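Long-range contacts in SnoK (Streptomyces nogalater, PDB 5EPA), which acts as a non-heme iron, 2-oxoglutarate-dependent carbocyclase in the biosynthesis of the polyketide nogalamycin: residues Tyr38-Arg43 / Val206-Gly211; Leu148-Ala153 / Gly211-His216; Val159-Met164 / Ser229-Met234; Tyr166-His171 / Pro202-Pro207. All blocks are in the same frame, centred on the assembly; numbering follows the deposited sequence.

Interaction 1: Tyr38-Arg43 / Val206-Gly211; sequences YVHIPR and VPVRAG
Val206 meets Tyr38 and His40 with one methyl each, on the run of chain from strand 204-206 of the smaller sheet of the double-stranded beta-helix to strand 213-217 of the larger one, whose edge strand is 38-41. Its CG2 comes to 4.0 Å from Tyr38 CE2, while CG1 lies 4.0 Å from His40 CB. The valine thus spans two side chains that leave the strand on the same face. Tyr38 is further covered by the stacked ring of Tyr166. Pro207 turns its own ring away and contributes its carbonyl, O lying 4.3 Å from His40 CE1. Val208 then covers the imidazole: CG1, anti to the carbonyl carbon (chi1 -64°), sits 3.8 Å from the centroid of the His40 ring in a CH-pi contact, displaced toward NE2. That nitrogen is hydrogen-bonded to Asp212 OD2, so the ring is fixed both by a methyl over its face and by a polar bond at its rim. At Gly211 the backbones draw together, its CA 5.4 Å from Arg43 CA. With phi at 98° a CB on Gly211 would strike the carbonyl of Ala210; the Gly211 O itself comes to 4.0 Å from Arg43 C.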
loop_
_atom_site.group_PDB
_atom_site.type_symbol
_atom_site.label_atom_id
_atom_site.label_comp_id
_atom_site.label_asym_id
_atom_site.label_seq_id
_atom_site.Cartn_x
_atom_site.Cartn_y
_atom_site.Cartn_z
ATOM N N TYR A 38 1.469 -10.399 -5.518
ATOM C CA TYR A 38 2.369 -9.303 -5.364
ATOM C C TYR A 38 3.387 -9.392 -6.498
ATOM O O TYR A 38 3.559 -10.441 -7.115
ATOM C CB TYR A 38 3.076 -9.368 -4.001
ATOM C CG TYR A 38 4.151 -10.423 -3.964
ATOM C CD1 TYR A 38 3.829 -11.782 -3.734
ATOM C CD2 TYR A 38 5.474 -10.109 -4.184
ATOM C CE1 TYR A 38 4.815 -12.780 -3.714
ATOM C CE2 TYR A 38 6.466 -11.107 -4.145
ATOM C CZ TYR A 38 6.111 -12.435 -3.926
ATOM O OH TYR A 38 7.075 -13.400 -3.916
ATOM N N VAL A 39 4.088 -8.297 -6.750
ATOM C CA VAL A 39 5.222 -8.308 -7.662
ATOM C C VAL A 39 6.139 -7.131 -7.428
ATOM O O VAL A 39 5.702 -5.996 -7.234
ATOM C CB VAL A 39 4.793 -8.361 -9.145
ATOM C CG1 VAL A 39 4.127 -7.063 -9.612
ATOM C CG2 VAL A 39 5.973 -8.684 -10.041
ATOM N N HIS A 40 7.421 -7.427 -7.484
ATOM C CA HIS A 40 8.484 -6.441 -7.330
ATOM C C HIS A 40 8.883 -5.906 -8.694
ATOM O O HIS A 40 9.354 -6.649 -9.534
ATOM C CB HIS A 40 9.698 -7.097 -6.651
ATOM C CG HIS A 40 10.918 -6.209 -6.560
ATOM N ND1 HIS A 40 12.192 -6.711 -6.470
ATOM C CD2 HIS A 40 11.046 -4.867 -6.580
ATOM C CE1 HIS A 40 13.053 -5.717 -6.420
ATOM N NE2 HIS A 40 12.382 -4.585 -6.479
ATOM N N ILE A 41 8.667 -4.615 -8.917
ATOM C CA ILE A 41 9.077 -3.978 -10.163
ATOM C C ILE A 41 10.244 -3.016 -9.895
ATOM O O ILE A 41 10.085 -2.012 -9.233
ATOM C CB ILE A 41 7.932 -3.203 -10.785
ATOM C CG1 ILE A 41 6.707 -4.104 -10.944
ATOM C CG2 ILE A 41 8.360 -2.632 -12.125
ATOM C CD1 ILE A 41 6.894 -5.301 -11.864
ATOM N N PRO A 42 11.425 -3.335 -10.406
ATOM C CA PRO A 42 12.521 -2.427 -10.102
ATOM C C PRO A 42 12.642 -1.210 -11.026
ATOM O O PRO A 42 12.219 -1.240 -12.192
ATOM C CB PRO A 42 13.761 -3.312 -10.243
ATOM C CG PRO A 42 13.337 -4.465 -11.096
ATOM C CD PRO A 42 11.850 -4.474 -11.241
ATOM N N ARG A 43 13.290 -0.179 -10.488
ATOM C CA ARG A 43 13.704 0.986 -11.253
ATOM C C ARG A 43 12.537 1.685 -11.999
ATOM O O ARG A 43 12.591 1.888 -13.182
ATOM C CB ARG A 43 14.818 0.605 -12.213
ATOM C CG ARG A 43 16.031 -0.008 -11.516
ATOM C CD ARG A 43 17.124 -0.411 -12.516
ATOM N NE ARG A 43 16.636 -1.476 -13.388
ATOM C CZ ARG A 43 16.647 -2.762 -13.101
ATOM N NH1 ARG A 43 17.127 -3.192 -11.934
ATOM N NH2 ARG A 43 16.152 -3.626 -13.977
ATOM N N VAL A 206 10.842 -9.243 0.750
ATOM C CA VAL A 206 11.214 -8.620 -0.510
ATOM C C VAL A 206 11.953 -7.300 -0.265
ATOM O O VAL A 206 11.363 -6.210 -0.300
ATOM C CB VAL A 206 9.982 -8.361 -1.390
ATOM C CG1 VAL A 206 10.393 -7.820 -2.739
ATOM C CG2 VAL A 206 9.175 -9.623 -1.598
ATOM N N PRO A 207 13.255 -7.363 -0.027
ATOM C CA PRO A 207 14.002 -6.129 0.084
ATOM C C PRO A 207 14.091 -5.438 -1.262
ATOM O O PRO A 207 14.061 -6.099 -2.303
ATOM C CB PRO A 207 15.385 -6.591 0.539
ATOM C CG PRO A 207 15.488 -8.008 0.067
ATOM C CD PRO A 207 14.091 -8.541 0.252
ATOM N N VAL A 208 14.169 -4.106 -1.232
ATOM C CA VAL A 208 14.180 -3.314 -2.459
ATOM C C VAL A 208 15.098 -2.112 -2.377
ATOM O O VAL A 208 15.468 -1.672 -1.304
ATOM C CB VAL A 208 12.789 -2.794 -2.808
ATOM C CG1 VAL A 208 11.849 -3.957 -3.108
ATOM C CG2 VAL A 208 12.232 -1.903 -1.708
ATOM N N ARG A 209 15.437 -1.590 -3.540
ATOM C CA ARG A 209 16.211 -0.372 -3.662
ATOM C C ARG A 209 15.287 0.842 -3.828
ATOM O O ARG A 209 14.198 0.730 -4.337
ATOM C CB ARG A 209 17.140 -0.475 -4.878
ATOM C CG ARG A 209 18.224 -1.585 -4.817
ATOM C CD ARG A 209 19.404 -0.913 -4.222
ATOM N NE ARG A 209 20.665 -1.540 -4.576
ATOM C CZ ARG A 209 21.839 -0.986 -4.280
ATOM N NH1 ARG A 209 21.873 0.177 -3.619
ATOM N NH2 ARG A 209 22.975 -1.598 -4.628
ATOM N N ALA A 210 15.767 2.009 -3.455
ATOM C CA ALA A 210 15.013 3.267 -3.690
ATOM C C ALA A 210 14.649 3.397 -5.143
ATOM O O ALA A 210 15.462 3.199 -6.019
ATOM C CB ALA A 210 15.818 4.478 -3.251
ATOM N N GLY A 211 13.397 3.716 -5.398
ATOM C CA GLY A 211 12.898 3.840 -6.769
ATOM C C GLY A 211 12.188 2.619 -7.286
ATOM O O GLY A 211 11.463 2.694 -8.302
#

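Interaction 2: Leu148-Ala153 / Gly211-His216; sequences LTAWIA and GDVVFH. With AKG (2-oxoglutaric acid), chain H.
Ala150 and Phe215 mark the tight side of this antiparallel strand pair, part of the larger sheet of the double-stranded beta-helix. Ala150 CB comes to 3.6 Å from Phe215 CE2 and also touches Val213 CG1, while Ile152 lies alongside Val213. The helix 98-108 packs on this same face. Six backbone hydrogen bonds join the segments, from Thr149 with His216 to Ala153 O with Gly211 N.

On the other face, contacts run more through ligand and water than from carbon to carbon. Thr149, Trp151 and His216 line the 2-oxoglutarate pocket there; Val214 shares the face but packs on Tyr166 and Val208. Thr149 CB lies over one face of the His216 ring, 4.0 Å from its centroid, in a CH-pi contact. A water takes the Thr149 OG1 proton at 2.6 Å and donates to His216 O. Trp151 CG is anti to the backbone N (chi1 -166°), which carries the indole to the ligand; NE1 donates to AKG O3 over 3.1 Å at 165°, the oxygen in the ring plane. An alanine here would probably cost O3 this bond and open a gap beside Met164 and Arg233. His216 NE2 lies 3.4 Å from AKG O2, a weak bond, and is also hydrogen-bonded to Asp135 OD2. Since Asp135 binds the iron, His216 probably helps hold a metal ligand and, more weakly, the C1 carboxylate next to the keto group.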
loop_
_atom_site.group_PDB
_atom_site.type_symbol
_atom_site.label_atom_id
_atom_site.label_comp_id
_atom_site.label_asym_id
_atom_site.label_seq_id
_atom_site.Cartn_x
_atom_site.Cartn_y
_atom_site.Cartn_z
ATOM N N LEU A 148 -5.560 -2.698 -5.712
ATOM C CA LEU A 148 -4.175 -3.009 -5.365
ATOM C C LEU A 148 -3.406 -1.780 -4.886
ATOM O O LEU A 148 -3.840 -0.637 -5.064
ATOM C CB LEU A 148 -3.449 -3.612 -6.550
ATOM C CG LEU A 148 -2.922 -2.712 -7.650
ATOM C CD1 LEU A 148 -2.120 -3.522 -8.644
ATOM C CD2 LEU A 148 -4.049 -2.069 -8.380
ATOM N N THR A 149 -2.263 -2.041 -4.249
ATOM C CA THR A 149 -1.439 -1.003 -3.645
ATOM C C THR A 149 -0.056 -1.009 -4.275
ATOM O O THR A 149 0.508 -2.082 -4.512
ATOM C CB THR A 149 -1.256 -1.239 -2.152
ATOM O OG1 THR A 149 -2.506 -1.127 -1.449
ATOM C CG2 THR A 149 -0.261 -0.251 -1.548
ATOM N N ALA A 150 0.444 0.181 -4.586
ATOM C CA ALA A 150 1.814 0.377 -4.999
ATOM C C ALA A 150 2.612 0.864 -3.796
ATOM O O ALA A 150 2.330 1.919 -3.266
ATOM C CB ALA A 150 1.887 1.421 -6.105
ATOM N N TRP A 151 3.595 0.085 -3.367
ATOM C CA TRP A 151 4.435 0.433 -2.224
ATOM C C TRP A 151 5.742 0.898 -2.789
ATOM O O TRP A 151 6.528 0.108 -3.291
ATOM C CB TRP A 151 4.614 -0.778 -1.334
ATOM C CG TRP A 151 5.173 -0.527 0.040
ATOM C CD1 TRP A 151 4.494 -0.212 1.168
ATOM C CD2 TRP A 151 6.539 -0.671 0.425
ATOM N NE1 TRP A 151 5.353 -0.115 2.232
ATOM C CE2 TRP A 151 6.621 -0.395 1.791
ATOM C CE3 TRP A 151 7.717 -0.974 -0.283
ATOM C CZ2 TRP A 151 7.817 -0.464 2.493
ATOM C CZ3 TRP A 151 8.919 -0.996 0.416
ATOM C CH2 TRP A 151 8.956 -0.742 1.788
ATOM N N ILE A 152 5.903 2.209 -2.811
ATOM C CA ILE A 152 6.987 2.848 -3.520
ATOM C C ILE A 152 8.108 3.107 -2.534
ATOM O O ILE A 152 7.913 3.804 -1.552
ATOM C CB ILE A 152 6.502 4.192 -4.113
ATOM C CG1 ILE A 152 5.300 3.971 -5.022
ATOM C CG2 ILE A 152 7.613 4.858 -4.919
ATOM C CD1 ILE A 152 4.458 5.200 -5.191
ATOM N N ALA A 153 9.289 2.611 -2.814
ATOM C CA ALA A 153 10.428 2.843 -1.921
ATOM C C ALA A 153 11.100 4.165 -2.214
ATOM O O ALA A 153 11.491 4.411 -3.351
ATOM C CB ALA A 153 11.450 1.743 -2.086
ATOM N N GLY A 211 13.397 3.716 -5.398
ATOM C CA GLY A 211 12.898 3.840 -6.769
ATOM C C GLY A 211 12.188 2.619 -7.286
ATOM O O GLY A 211 11.463 2.694 -8.302
ATOM N N ASP A 212 12.367 1.497 -6.591
ATOM C CA ASP A 212 11.621 0.285 -6.904
ATOM C C ASP A 212 10.205 0.411 -6.374
ATOM O O ASP A 212 9.927 1.205 -5.472
ATOM C CB ASP A 212 12.241 -0.969 -6.266
ATOM C CG ASP A 212 13.649 -1.315 -6.817
ATOM O OD1 ASP A 212 14.130 -0.683 -7.797
ATOM O OD2 ASP A 212 14.242 -2.273 -6.257
ATOM N N VAL A 213 9.319 -0.394 -6.925
ATOM C CA VAL A 213 7.948 -0.472 -6.433
ATOM C C VAL A 213 7.543 -1.917 -6.282
ATOM O O VAL A 213 7.775 -2.717 -7.185
ATOM C CB VAL A 213 6.953 0.204 -7.391
ATOM C CG1 VAL A 213 5.570 0.185 -6.796
ATOM C CG2 VAL A 213 7.351 1.644 -7.646
ATOM N N VAL A 214 6.910 -2.255 -5.167
ATOM C CA VAL A 214 6.268 -3.544 -5.052
ATOM C C VAL A 214 4.767 -3.330 -5.010
ATOM O O VAL A 214 4.270 -2.595 -4.180
ATOM C CB VAL A 214 6.685 -4.299 -3.785
ATOM C CG1 VAL A 214 6.174 -5.737 -3.831
ATOM C CG2 VAL A 214 8.189 -4.293 -3.626
ATOM N N PHE A 215 4.049 -4.033 -5.873
ATOM C CA PHE A 215 2.587 -3.958 -5.958
ATOM C C PHE A 215 1.993 -5.165 -5.290
ATOM O O PHE A 215 2.484 -6.280 -5.451
ATOM C CB PHE A 215 2.117 -3.969 -7.417
ATOM C CG PHE A 215 2.533 -2.782 -8.203
ATOM C CD1 PHE A 215 3.757 -2.712 -8.756
ATOM C CD2 PHE A 215 1.649 -1.712 -8.380
ATOM C CE1 PHE A 215 4.154 -1.570 -9.455
ATOM C CE2 PHE A 215 2.013 -0.592 -9.095
ATOM C CZ PHE A 215 3.282 -0.519 -9.637
ATOM N N HIS A 216 0.937 -4.963 -4.525
ATOM C CA HIS A 216 0.213 -6.109 -3.946
ATOM C C HIS A 216 -1.298 -5.928 -3.973
ATOM O O HIS A 216 -1.834 -4.854 -3.667
ATOM C CB HIS A 216 0.738 -6.469 -2.496
ATOM C CG HIS A 216 0.432 -5.447 -1.450
ATOM N ND1 HIS A 216 1.279 -4.410 -1.169
ATOM C CD2 HIS A 216 -0.644 -5.276 -0.646
ATOM C CE1 HIS A 216 0.745 -3.637 -0.242
ATOM N NE2 HIS A 216 -0.400 -4.167 0.127
HETATM C C1 AKG H . 0.605 -1.432 2.841
HETATM O O1 AKG H . 1.198 -0.727 1.986
HETATM O O2 AKG H . -0.535 -1.955 2.712
HETATM C C2 AKG H . 1.235 -1.679 4.135
HETATM O O5 AKG H . 0.575 -2.383 4.884
HETATM C C3 AKG H . 2.584 -1.098 4.474
HETATM C C4 AKG H . 3.048 -1.246 5.926
HETATM C C5 AKG H . 4.466 -0.668 6.097
HETATM O O3 AKG H . 4.932 0.209 5.299
HETATM O O4 AKG H . 5.177 -1.053 7.028
HETATM O O HOH W 1 -3.463 -3.552 -1.335
#

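Interaction 3: Val159-Met164 / Ser229-Met234; sequences VERGCM and SDSVRM. With AKG (2-oxoglutaric acid), chain H.
Arg161 and Arg233 pass each other where loop 159-163 meets the start of strand 233-242, their side chains running broadly opposite ways. Arg161 is extended through its first two torsions and bends at chi3 (-46°), laying its guanidinium flat against Ser231, whose CB is over the centre of one face and 3.8 Å from Arg161 CZ. Arg161 CG packs 3.4 Å from Ser229 OG. That hydroxyl accepts from Ser231 N, an ST turn, and is also hydrogen-bonded to Asn227. Arg161 NE is buried here without a partner in the model.

Arg233 runs to the ligand, CG anti to the backbone N (chi1 -178°), with CB, CG and CD packed against Arg161 O, CB at 3.2 Å. Its NH1 donates to Gly162 O over 2.8 Å, a bond lying in both the carbonyl and the guanidinium plane, and to AKG O4 over 3.1 Å. NH2 reaches AKG O3 at 2.6 Å and is also hydrogen-bonded to Leu120 O. A CB on Gly162 would crowd Arg233 CD and, at phi 96°, jam against Arg161 O. Just beyond the loop, at the start of strand 164-166, Met164 SD touches AKG C3 at 3.8 Å.

With two protein carbonyls fixing its rotation, the guanidinium offers its edge to the distal carboxylate of 2-oxoglutarate, whose negative charge it probably offsets, as is common in this enzyme family.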
loop_
_atom_site.group_PDB
_atom_site.type_symbol
_atom_site.label_atom_id
_atom_site.label_comp_id
_atom_site.label_asym_id
_atom_site.label_seq_id
_atom_site.Cartn_x
_atom_site.Cartn_y
_atom_site.Cartn_z
ATOM N N VAL A 159 16.462 -5.891 4.206
ATOM C CA VAL A 159 15.542 -6.589 5.084
ATOM C C VAL A 159 15.365 -5.952 6.467
ATOM O O VAL A 159 14.229 -5.694 6.934
ATOM C CB VAL A 159 15.967 -8.072 5.222
ATOM C CG1 VAL A 159 15.179 -8.741 6.324
ATOM C CG2 VAL A 159 15.710 -8.800 3.904
ATOM N N GLU A 160 16.486 -5.659 7.096
ATOM C CA GLU A 160 16.477 -5.144 8.450
ATOM C C GLU A 160 16.099 -3.674 8.557
ATOM O O GLU A 160 15.982 -3.139 9.660
ATOM C CB GLU A 160 17.827 -5.423 9.125
ATOM C CG GLU A 160 18.997 -4.563 8.618
ATOM C CD GLU A 160 19.568 -4.941 7.225
ATOM O OE1 GLU A 160 19.316 -6.081 6.680
ATOM O OE2 GLU A 160 20.315 -4.045 6.695
ATOM N N ARG A 161 15.888 -2.995 7.429
ATOM C CA ARG A 161 15.391 -1.598 7.480
ATOM C C ARG A 161 13.866 -1.522 7.459
ATOM O O ARG A 161 13.306 -0.485 7.182
ATOM C CB ARG A 161 15.988 -0.738 6.353
ATOM C CG ARG A 161 15.844 0.747 6.643
ATOM C CD ARG A 161 16.520 1.710 5.696
ATOM N NE ARG A 161 17.881 1.356 5.370
ATOM C CZ ARG A 161 18.661 2.080 4.569
ATOM N NH1 ARG A 161 18.215 3.222 4.026
ATOM N NH2 ARG A 161 19.888 1.638 4.311
ATOM N N GLY A 162 13.191 -2.648 7.664
ATOM C CA GLY A 162 11.730 -2.668 7.685
ATOM C C GLY A 162 11.072 -3.052 6.376
ATOM O O GLY A 162 10.089 -2.438 5.950
ATOM N N CYS A 163 11.601 -4.045 5.702
ATOM C CA CYS A 163 11.064 -4.412 4.402
ATOM C C CYS A 163 9.745 -5.162 4.538
ATOM O O CYS A 163 9.380 -5.629 5.625
ATOM C CB CYS A 163 12.039 -5.227 3.580
ATOM S SG CYS A 163 12.036 -6.975 3.984
ATOM N N MET A 164 9.040 -5.248 3.421
ATOM C CA MET A 164 7.745 -5.935 3.380
ATOM C C MET A 164 7.943 -7.447 3.194
ATOM O O MET A 164 8.920 -7.850 2.591
ATOM C CB MET A 164 6.925 -5.413 2.210
ATOM C CG MET A 164 6.629 -3.920 2.280
ATOM S SD MET A 164 5.298 -3.587 3.413
ATOM C CE MET A 164 3.928 -4.017 2.364
ATOM N N SER A 229 17.851 -1.265 11.502
ATOM C CA SER A 229 19.021 -0.646 10.888
ATOM C C SER A 229 19.407 0.667 11.605
ATOM O O SER A 229 18.915 0.977 12.685
ATOM C CB SER A 229 18.764 -0.385 9.405
ATOM O OG SER A 229 17.993 0.812 9.222
ATOM N N ASP A 230 20.291 1.433 10.976
ATOM C CA ASP A 230 20.713 2.711 11.503
ATOM C C ASP A 230 20.072 3.880 10.750
ATOM O O ASP A 230 20.380 5.045 11.013
ATOM C CB ASP A 230 22.236 2.800 11.442
ATOM C CG ASP A 230 22.909 1.920 12.512
ATOM O OD1 ASP A 230 22.661 2.155 13.714
ATOM O OD2 ASP A 230 23.715 1.025 12.158
ATOM N N SER A 231 19.192 3.571 9.799
ATOM C CA SER A 231 18.642 4.599 8.906
ATOM C C SER A 231 17.137 4.521 8.807
ATOM O O SER A 231 16.555 3.430 8.798
ATOM C CB SER A 231 19.206 4.421 7.501
ATOM O OG SER A 231 20.563 4.663 7.530
ATOM N N VAL A 232 16.531 5.684 8.644
ATOM C CA VAL A 232 15.123 5.796 8.451
ATOM C C VAL A 232 14.692 5.007 7.209
ATOM O O VAL A 232 15.360 5.020 6.191
ATOM C CB VAL A 232 14.706 7.297 8.268
ATOM C CG1 VAL A 232 13.220 7.363 7.954
ATOM C CG2 VAL A 232 14.952 8.120 9.514
ATOM N N ARG A 233 13.537 4.384 7.285
ATOM C CA ARG A 233 12.882 3.829 6.077
ATOM C C ARG A 233 11.712 4.686 5.668
ATOM O O ARG A 233 10.849 4.980 6.490
ATOM C CB ARG A 233 12.302 2.440 6.349
ATOM C CG ARG A 233 11.682 1.843 5.124
ATOM C CD ARG A 233 10.618 0.818 5.467
ATOM N NE ARG A 233 9.325 1.449 5.535
ATOM C CZ ARG A 233 8.179 0.847 5.839
ATOM N NH1 ARG A 233 8.083 -0.460 6.139
ATOM N NH2 ARG A 233 7.096 1.600 5.864
ATOM N N MET A 234 11.627 5.051 4.401
ATOM C CA MET A 234 10.429 5.752 3.926
ATOM C C MET A 234 9.908 5.090 2.686
ATOM O O MET A 234 10.604 4.997 1.685
ATOM C CB MET A 234 10.672 7.236 3.631
ATOM C CG MET A 234 9.395 7.924 3.147
ATOM S SD MET A 234 9.487 9.657 2.580
ATOM C CE MET A 234 10.041 10.464 4.070
HETATM C C1 AKG H . 0.605 -1.432 2.841
HETATM O O1 AKG H . 1.198 -0.727 1.986
HETATM O O2 AKG H . -0.535 -1.955 2.712
HETATM C C2 AKG H . 1.235 -1.679 4.135
HETATM O O5 AKG H . 0.575 -2.383 4.884
HETATM C C3 AKG H . 2.584 -1.098 4.474
HETATM C C4 AKG H . 3.048 -1.246 5.926
HETATM C C5 AKG H . 4.466 -0.668 6.097
HETATM O O3 AKG H . 4.932 0.209 5.299
HETATM O O4 AKG H . 5.177 -1.053 7.028
#

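Interaction 4: Tyr166-His171 / Pro202-Pro207; sequences YVPGSH and PRVAVP
Tyr166 and Val204 form an antiparallel hydrogen-bonded pair, Val204 N donating to Tyr166 O over 2.8 Å and Tyr166 N to Val204 O over 2.9 Å. From this pair the Tyr166 ring, with CG anti to the carbonyl carbon (chi1 -53°), reaches along to Val206. It presents its CD1-CE1 edge, and Val206 CG2 lies near the ring plane, 3.7 Å from CD1; the two side chains cross at about a right angle. The ring also touches His216 and His222, the second of them an iron ligand.

The pair belongs to the smaller sheet of the double-stranded beta-helix, in which 204-206 is an outermost strand and 164-166 lies next to 222-224. An alanine in place of Tyr166 would probably deprive Tyr38 of its ring partner and leave a gap between Val206 and the two histidines.

Just past the strand, Pro168 turns back over Val204, its CG pressed to 3.5 Å from Val204 CG2, tighter than normal van der Waals contact. Pro202 O faces the same corner, 3.4 Å from Pro168 CD and 3.6 Å from Val167 CG1. Val167 to Ser170 is a type II turn with Gly169 at positive phi (79°). Val167 O accepts from both Ser170 N and Ser170 OG, and that hydroxyl is in turn hydrogen-bonded to Val221 N.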
loop_
_atom_site.group_PDB
_atom_site.type_symbol
_atom_site.label_atom_id
_atom_site.label_comp_id
_atom_site.label_asym_id
_atom_site.label_seq_id
_atom_site.Cartn_x
_atom_site.Cartn_y
_atom_site.Cartn_z
ATOM N N TYR A 166 5.323 -10.984 2.103
ATOM C CA TYR A 166 4.031 -11.354 1.487
ATOM C C TYR A 166 3.819 -12.858 1.563
ATOM O O TYR A 166 4.774 -13.621 1.591
ATOM C CB TYR A 166 4.009 -10.950 -0.004
ATOM C CG TYR A 166 4.368 -9.511 -0.217
ATOM C CD1 TYR A 166 5.685 -9.141 -0.388
ATOM C CD2 TYR A 166 3.384 -8.510 -0.234
ATOM C CE1 TYR A 166 6.039 -7.822 -0.553
ATOM C CE2 TYR A 166 3.733 -7.175 -0.438
ATOM C CZ TYR A 166 5.069 -6.839 -0.597
ATOM O OH TYR A 166 5.461 -5.528 -0.730
ATOM N N VAL A 167 2.561 -13.263 1.670
ATOM C CA VAL A 167 2.198 -14.649 1.588
ATOM C C VAL A 167 1.721 -14.930 0.141
ATOM O O VAL A 167 0.599 -14.600 -0.228
ATOM C CB VAL A 167 1.107 -14.997 2.605
ATOM C CG1 VAL A 167 0.743 -16.479 2.526
ATOM C CG2 VAL A 167 1.580 -14.683 4.005
ATOM N N PRO A 168 2.577 -15.597 -0.667
ATOM C CA PRO A 168 2.226 -15.923 -2.045
ATOM C C PRO A 168 0.885 -16.651 -2.205
ATOM O O PRO A 168 0.612 -17.621 -1.512
ATOM C CB PRO A 168 3.360 -16.855 -2.486
ATOM C CG PRO A 168 4.486 -16.499 -1.606
ATOM C CD PRO A 168 3.864 -16.208 -0.286
ATOM N N GLY A 169 0.064 -16.168 -3.126
ATOM C CA GLY A 169 -1.228 -16.794 -3.444
ATOM C C GLY A 169 -2.336 -16.484 -2.456
ATOM O O GLY A 169 -3.453 -16.931 -2.635
ATOM N N SER A 170 -2.049 -15.701 -1.425
ATOM C CA SER A 170 -3.031 -15.471 -0.373
ATOM C C SER A 170 -4.220 -14.592 -0.819
ATOM O O SER A 170 -5.272 -14.570 -0.189
ATOM C CB SER A 170 -2.367 -14.883 0.861
ATOM O OG SER A 170 -1.652 -13.703 0.537
ATOM N N HIS A 171 -4.057 -13.858 -1.901
ATOM C CA HIS A 171 -5.171 -13.140 -2.511
ATOM C C HIS A 171 -6.257 -14.014 -3.111
ATOM O O HIS A 171 -7.351 -13.511 -3.412
ATOM C CB HIS A 171 -4.665 -12.195 -3.591
ATOM C CG HIS A 171 -4.055 -12.884 -4.778
ATOM N ND1 HIS A 171 -3.081 -13.856 -4.660
ATOM C CD2 HIS A 171 -4.229 -12.690 -6.102
ATOM C CE1 HIS A 171 -2.686 -14.229 -5.856
ATOM N NE2 HIS A 171 -3.388 -13.562 -6.752
ATOM N N PRO A 202 4.042 -20.247 3.355
ATOM C CA PRO A 202 5.294 -19.567 3.189
ATOM C C PRO A 202 5.154 -18.030 3.248
ATOM O O PRO A 202 4.135 -17.506 2.891
ATOM C CB PRO A 202 5.762 -19.993 1.788
ATOM C CG PRO A 202 4.629 -20.683 1.133
ATOM C CD PRO A 202 3.625 -21.019 2.164
ATOM N N ARG A 203 6.238 -17.371 3.626
ATOM C CA ARG A 203 6.321 -15.928 3.833
ATOM C C ARG A 203 7.561 -15.393 3.083
ATOM O O ARG A 203 8.677 -15.818 3.366
ATOM C CB ARG A 203 6.481 -15.707 5.334
ATOM C CG ARG A 203 6.126 -14.375 5.861
ATOM C CD ARG A 203 6.619 -14.168 7.315
ATOM N NE ARG A 203 5.784 -14.971 8.210
ATOM C CZ ARG A 203 5.820 -14.907 9.545
ATOM N NH1 ARG A 203 6.665 -14.073 10.162
ATOM N NH2 ARG A 203 4.994 -15.690 10.251
ATOM N N VAL A 204 7.377 -14.495 2.121
ATOM C CA VAL A 204 8.495 -14.019 1.292
ATOM C C VAL A 204 8.870 -12.601 1.625
ATOM O O VAL A 204 8.051 -11.693 1.452
ATOM C CB VAL A 204 8.170 -14.019 -0.213
ATOM C CG1 VAL A 204 9.443 -13.751 -1.012
ATOM C CG2 VAL A 204 7.632 -15.369 -0.627
ATOM N N ALA A 205 10.105 -12.387 2.058
ATOM C CA ALA A 205 10.596 -11.050 2.326
ATOM C C ALA A 205 11.192 -10.488 1.064
ATOM O O ALA A 205 11.980 -11.159 0.396
ATOM C CB ALA A 205 11.634 -11.078 3.428
ATOM N N VAL A 206 10.842 -9.243 0.750
ATOM C CA VAL A 206 11.214 -8.620 -0.510
ATOM C C VAL A 206 11.953 -7.300 -0.265
ATOM O O VAL A 206 11.363 -6.210 -0.300
ATOM C CB VAL A 206 9.982 -8.361 -1.390
ATOM C CG1 VAL A 206 10.393 -7.820 -2.739
ATOM C CG2 VAL A 206 9.175 -9.623 -1.598
ATOM N N PRO A 207 13.255 -7.363 -0.027
ATOM C CA PRO A 207 14.002 -6.129 0.084
ATOM C C PRO A 207 14.091 -5.438 -1.262
ATOM O O PRO A 207 14.061 -6.099 -2.303
ATOM C CB PRO A 207 15.385 -6.591 0.539
ATOM C CG PRO A 207 15.488 -8.008 0.067
ATOM C CD PRO A 207 14.091 -8.541 0.252
#

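Overall arrangement
From the N terminus, strand 38-41 comes first and waits for 206-211, so interaction 1 closes the longest loop. Inside it start the loops of interaction 2, from 148-153 to 211-216, and interaction 3, from 159-164 to 229-234. Both run on past 206-211, so they cross interaction 1 and also each other. Interaction 4 closes the short loop from 166-171 to 202-207, nested inside interactions 2 and 3, and shares Val206 and Pro207 with interaction 1. Gly211 is common to interactions 1 and 2. Interaction 1 ties the larger sheet's edge to the inter-sheet connection, interaction 2 works within that sheet, interaction 4 within the smaller one, and interaction 3 joins the loop before 164-166 to strand 233-242.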